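Local coordinates for protein bifunctional enzyme IspD/IspF (Campylobacter jejuni, PDB 1W55) that makes 4-diphosphocytidyl-2-C-methyl-D-erythritol from CTP and MEP, and cyclises its 2-phosphate to 2-C-methyl-D-erythritol 2,4-cyclodiphosphate, two steps of isoprenoid precursor synthesis, at residues A117-P122 with G178-V183; F298-I303 with S359-K364. All blocks are in the same frame, centred on the assembly; numbering follows the deposited sequence.

Contact 1 (A117-P122 with G178-V183); sequences ADCITP and GKIWFV
Ala117 turns its methyl toward Lys179 and Trp181; CB is 3.3 Å from Lys179 O, so this small side chain lies directly against the partner backbone. Asp118 exchanges bonds with Lys179. Its OD2 takes Lys179 N at 2.8 Å on the anti side of the carboxylate, 23° out of its plane, while its own N and that of Cys119 both donate to Lys179 O. From Cys119 onward the strands run parallel: Trp181 N reaches Cys119 O (2.9 Å), and Cys119 CB packs against Ile180 CD1. In this GT-A-like cytidylyltransferase domain, strand 119-124 has 180-184 parallel along one edge and pairs antiparallel with 142-145 and 149-152. Ile120 lays CD1 on Trp181 CB at 3.9 Å, with CG2 at the indole edge, and helix 104-111 packs on this side. Thr121 gives N to Trp181 O and takes Val183 N on its O (2.8 Å). Threonine suits the place: OG1, anti to the backbone N (chi1 -179°), bonds to Gln149, while CG2 meets Phe182 CD2 at 3.7 Å and Ile180 CG2. Pro122 follows with its backbone N facing away from 178-183, so the missing N-H costs this pairing nothing; its CA lies 3.1 Å from Val183 O, a CA-H...O contact.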
# COMPACT_ATOMS: atom_id res chain seq x y z
N ALA A 117 32.14 -29.20 -8.96
CA ALA A 117 32.42 -29.25 -10.40
C ALA A 117 33.39 -28.15 -10.87
O ALA A 117 33.93 -27.40 -10.05
CB ALA A 117 31.11 -29.21 -11.21
N ASP A 118 33.62 -28.07 -12.18
CA ASP A 118 34.48 -27.03 -12.76
C ASP A 118 33.73 -25.71 -13.01
O ASP A 118 34.33 -24.63 -13.01
CB ASP A 118 35.13 -27.50 -14.05
CG ASP A 118 35.93 -28.77 -13.87
OD1 ASP A 118 36.77 -28.83 -12.94
OD2 ASP A 118 35.78 -29.77 -14.61
N CYS A 119 32.42 -25.82 -13.22
CA CYS A 119 31.57 -24.66 -13.46
C CYS A 119 30.23 -24.86 -12.77
O CYS A 119 29.61 -25.92 -12.90
CB CYS A 119 31.39 -24.45 -14.97
SG CYS A 119 30.33 -23.08 -15.45
N ILE A 120 29.81 -23.85 -12.00
CA ILE A 120 28.52 -23.88 -11.30
C ILE A 120 27.58 -22.83 -11.88
O ILE A 120 27.91 -21.64 -11.94
CB ILE A 120 28.68 -23.62 -9.78
CG1 ILE A 120 30.05 -24.11 -9.24
CG2 ILE A 120 27.47 -24.20 -9.02
CD1 ILE A 120 30.27 -25.63 -9.30
N THR A 121 26.39 -23.26 -12.28
CA THR A 121 25.47 -22.40 -13.01
C THR A 121 24.02 -22.67 -12.60
O THR A 121 23.64 -23.81 -12.31
CB THR A 121 25.65 -22.60 -14.55
OG1 THR A 121 24.75 -21.74 -15.27
CG2 THR A 121 25.20 -23.98 -14.99
N PRO A 122 23.21 -21.61 -12.57
CA PRO A 122 21.76 -21.77 -12.42
C PRO A 122 21.11 -22.21 -13.73
O PRO A 122 21.62 -21.94 -14.81
CB PRO A 122 21.28 -20.36 -12.02
CG PRO A 122 22.50 -19.51 -11.91
CD PRO A 122 23.60 -20.20 -12.66
N GLY A 178 35.21 -30.45 -19.12
CA GLY A 178 34.94 -30.02 -17.76
C GLY A 178 33.55 -30.39 -17.28
O GLY A 178 32.63 -30.57 -18.08
N LYS A 179 33.39 -30.51 -15.97
CA LYS A 179 32.12 -30.89 -15.35
C LYS A 179 31.32 -29.67 -14.90
O LYS A 179 31.88 -28.71 -14.38
CB LYS A 179 32.34 -31.83 -14.15
CG LYS A 179 33.30 -33.01 -14.44
CD LYS A 179 32.55 -34.32 -14.68
CE LYS A 179 33.24 -35.18 -15.74
NZ LYS A 179 32.68 -34.93 -17.10
N ILE A 180 30.01 -29.74 -15.10
CA ILE A 180 29.08 -28.69 -14.73
C ILE A 180 28.16 -29.13 -13.59
O ILE A 180 27.63 -30.24 -13.62
CB ILE A 180 28.21 -28.28 -15.95
CG1 ILE A 180 29.04 -28.22 -17.25
CG2 ILE A 180 27.44 -26.95 -15.67
CD1 ILE A 180 30.13 -27.16 -17.25
N TRP A 181 27.99 -28.27 -12.60
CA TRP A 181 26.98 -28.46 -11.57
C TRP A 181 25.82 -27.48 -11.81
O TRP A 181 26.02 -26.26 -11.87
CB TRP A 181 27.58 -28.28 -10.16
CG TRP A 181 26.63 -28.68 -9.07
CD1 TRP A 181 25.86 -27.85 -8.30
CD2 TRP A 181 26.32 -30.01 -8.63
NE1 TRP A 181 25.10 -28.57 -7.41
CE2 TRP A 181 25.37 -29.91 -7.59
CE3 TRP A 181 26.77 -31.29 -9.01
CZ2 TRP A 181 24.85 -31.03 -6.92
CZ3 TRP A 181 26.25 -32.41 -8.34
CH2 TRP A 181 25.30 -32.27 -7.31
N PHE A 182 24.62 -28.02 -11.98
CA PHE A 182 23.42 -27.22 -12.21
C PHE A 182 22.67 -26.94 -10.90
O PHE A 182 22.38 -27.86 -10.13
CB PHE A 182 22.50 -27.87 -13.23
CG PHE A 182 23.13 -28.04 -14.59
CD1 PHE A 182 23.72 -29.26 -14.94
CD2 PHE A 182 23.16 -26.99 -15.50
CE1 PHE A 182 24.32 -29.43 -16.19
CE2 PHE A 182 23.76 -27.15 -16.75
CZ PHE A 182 24.34 -28.38 -17.10
N VAL A 183 22.37 -25.67 -10.67
CA VAL A 183 21.68 -25.23 -9.47
C VAL A 183 20.36 -24.63 -9.95
O VAL A 183 20.31 -24.08 -11.05
CB VAL A 183 22.58 -24.20 -8.71
CG1 VAL A 183 21.83 -22.95 -8.31
CG2 VAL A 183 23.27 -24.85 -7.54

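Contact 2 (F298-I303 with S359-K364); sequences FELINI and SSVNLK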
# COMPACT_ATOMS: atom_id res chain seq x y z
N PHE A 298 18.63 9.89 -21.08
CA PHE A 298 18.04 11.18 -20.77
C PHE A 298 16.93 11.55 -21.74
O PHE A 298 16.86 11.02 -22.85
CB PHE A 298 19.12 12.27 -20.82
CG PHE A 298 20.01 12.30 -19.63
CD1 PHE A 298 21.33 11.87 -19.72
CD2 PHE A 298 19.53 12.75 -18.41
CE1 PHE A 298 22.15 11.91 -18.61
CE2 PHE A 298 20.35 12.80 -17.30
CZ PHE A 298 21.65 12.38 -17.38
N GLU A 299 16.09 12.50 -21.32
CA GLU A 299 14.96 12.96 -22.10
C GLU A 299 14.73 14.45 -21.78
O GLU A 299 14.83 14.85 -20.62
CB GLU A 299 13.73 12.14 -21.71
CG GLU A 299 12.47 12.45 -22.47
CD GLU A 299 11.31 11.52 -22.09
OE1 GLU A 299 11.51 10.62 -21.24
OE2 GLU A 299 10.21 11.72 -22.65
N LEU A 300 14.42 15.24 -22.80
CA LEU A 300 14.17 16.66 -22.62
C LEU A 300 12.83 16.95 -21.94
O LEU A 300 11.82 16.32 -22.24
CB LEU A 300 14.24 17.40 -23.96
CG LEU A 300 15.64 17.83 -24.46
CD1 LEU A 300 15.60 18.13 -25.95
CD2 LEU A 300 16.19 19.03 -23.69
N ILE A 301 12.83 17.92 -21.03
CA ILE A 301 11.57 18.42 -20.48
C ILE A 301 11.19 19.68 -21.23
O ILE A 301 10.06 19.79 -21.70
CB ILE A 301 11.67 18.70 -18.95
CG1 ILE A 301 11.75 17.38 -18.16
CG2 ILE A 301 10.48 19.54 -18.49
CD1 ILE A 301 12.04 17.57 -16.68
N ASN A 302 12.12 20.62 -21.37
CA ASN A 302 11.79 21.86 -22.06
C ASN A 302 13.02 22.61 -22.52
O ASN A 302 14.12 22.31 -22.08
CB ASN A 302 10.91 22.78 -21.19
CG ASN A 302 11.71 23.57 -20.15
OD1 ASN A 302 12.36 22.99 -19.29
ND2 ASN A 302 11.67 24.89 -20.25
N ILE A 303 12.79 23.58 -23.40
CA ILE A 303 13.83 24.41 -23.98
C ILE A 303 13.40 25.87 -23.88
O ILE A 303 12.26 26.21 -24.23
CB ILE A 303 14.05 24.03 -25.45
CG1 ILE A 303 14.77 22.69 -25.56
CG2 ILE A 303 14.82 25.14 -26.22
CD1 ILE A 303 14.45 21.95 -26.85
N SER A 359 20.78 29.60 -24.53
CA SER A 359 19.85 28.48 -24.42
C SER A 359 19.86 27.87 -23.02
O SER A 359 20.91 27.79 -22.39
CB SER A 359 20.20 27.36 -25.42
OG SER A 359 20.18 27.84 -26.76
N SER A 360 18.68 27.46 -22.55
CA SER A 360 18.55 26.68 -21.33
C SER A 360 17.68 25.46 -21.59
O SER A 360 16.65 25.53 -22.27
CB SER A 360 17.94 27.48 -20.17
OG SER A 360 18.55 28.74 -20.05
N VAL A 361 18.07 24.36 -20.97
CA VAL A 361 17.43 23.08 -21.17
C VAL A 361 17.32 22.38 -19.80
O VAL A 361 18.16 22.58 -18.93
CB VAL A 361 18.31 22.31 -22.17
CG1 VAL A 361 18.54 20.87 -21.79
CG2 VAL A 361 17.82 22.52 -23.59
N ASN A 362 16.24 21.61 -19.60
CA ASN A 362 16.12 20.72 -18.46
C ASN A 362 15.97 19.30 -19.00
O ASN A 362 15.16 19.06 -19.91
CB ASN A 362 14.93 21.10 -17.58
CG ASN A 362 15.32 21.99 -16.39
OD1 ASN A 362 16.49 22.33 -16.20
ND2 ASN A 362 14.35 22.34 -15.57
N LEU A 363 16.78 18.39 -18.48
CA LEU A 363 16.75 16.99 -18.86
C LEU A 363 16.34 16.17 -17.64
O LEU A 363 16.78 16.46 -16.52
CB LEU A 363 18.15 16.52 -19.24
CG LEU A 363 18.82 16.75 -20.58
CD1 LEU A 363 20.15 15.94 -20.58
CD2 LEU A 363 17.90 16.34 -21.76
N LYS A 364 15.52 15.15 -17.86
CA LYS A 364 15.22 14.15 -16.84
C LYS A 364 15.67 12.80 -17.37
O LYS A 364 16.05 12.68 -18.54
CB LYS A 364 13.72 14.11 -16.56
CG LYS A 364 12.93 13.57 -17.73
CD LYS A 364 11.44 13.62 -17.47
CE LYS A 364 10.67 13.17 -18.71
NZ LYS A 364 9.26 12.81 -18.41
O HOH W 1 8.93 14.70 -21.14
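Glu299 and Lys364 face each other as a hydrogen-bonded antiparallel pair, joining two central strands of the alpha/beta IspF domain, whose pairing is interrupted by a beta bulge where Ile301 and Asn302 both lie opposite Asn362. Among backbone bonds, Glu299 N donates to Lys364 O at 2.8 Å and Lys364 N returns one to Glu299 O. Ile301 N then reaches Asn362 O nearly straight, whereas the bond that closes the bulge, Asn362 N to Asn302 O, is weak. The psi of -50° at Ile301 marks the kink.

Apolar packing occupies the face of Leu300, Ile303, Val361 and Leu363, toward helices 248-260 and 282-295. Leu300 CD2 comes within 3.5 Å of Val361 CG1, its side chain crossing that valine at about a right angle, and also touches Leu363 CD2. Ile303 instead lies beside Val361, pointing the same way. Leu363 CD1 makes an off-centre CH-pi contact with Phe298, 4.2 Å from the ring centroid. The methyls of these branched residues thus interlock beneath the helices.

The opposite face, with Glu299, Asn302, Asn362 and Lys364, is largely polar and turns to a neighbouring subunit, on whose Ile210 Ile301 also packs. Lys364 CG sits between the backbone N and the carbonyl carbon (chi1 68°); the extended methylenes beyond it pass across Ile301, CD to CG1 3.8 Å, and NZ forms a salt bridge with Glu209 of that neighbour. Glu299 runs alongside, but its OE1 stays 4.2 Å from Lys364 NZ, beyond a salt bridge. Asn302 and Asn362 give their ND2 groups to Thr212 O and Ile210 O of the same neighbour, which satisfies both buried ND2 groups. They lie side by side with amide planes 79° apart, Asn302 OD1 resting 3.6 Å from Asn362 CB.

Contact 1 and contact 2 belong to the two catalytic halves of one chain, the cytidylyltransferase and the cyclodiphosphate synthase. Their centres are 49 Å apart, with no contact across the roughly 31 Å between nearest atoms; they lie on opposite sides of the chain's centre. In contact 1 the side chain of Thr121 is about 13 Å from a bound CMP, and that of Pro122 about 11 Å from that of Lys191, predicted to position MEP. Contact 2 lies away from the annotated sites; a bound geranyl diphosphate is about 10 Å from the side chain of Ser360. Contact 2 also forms part of a subunit interface, whereas in contact 1 Phe182 packs on Asn134 of a second subunit.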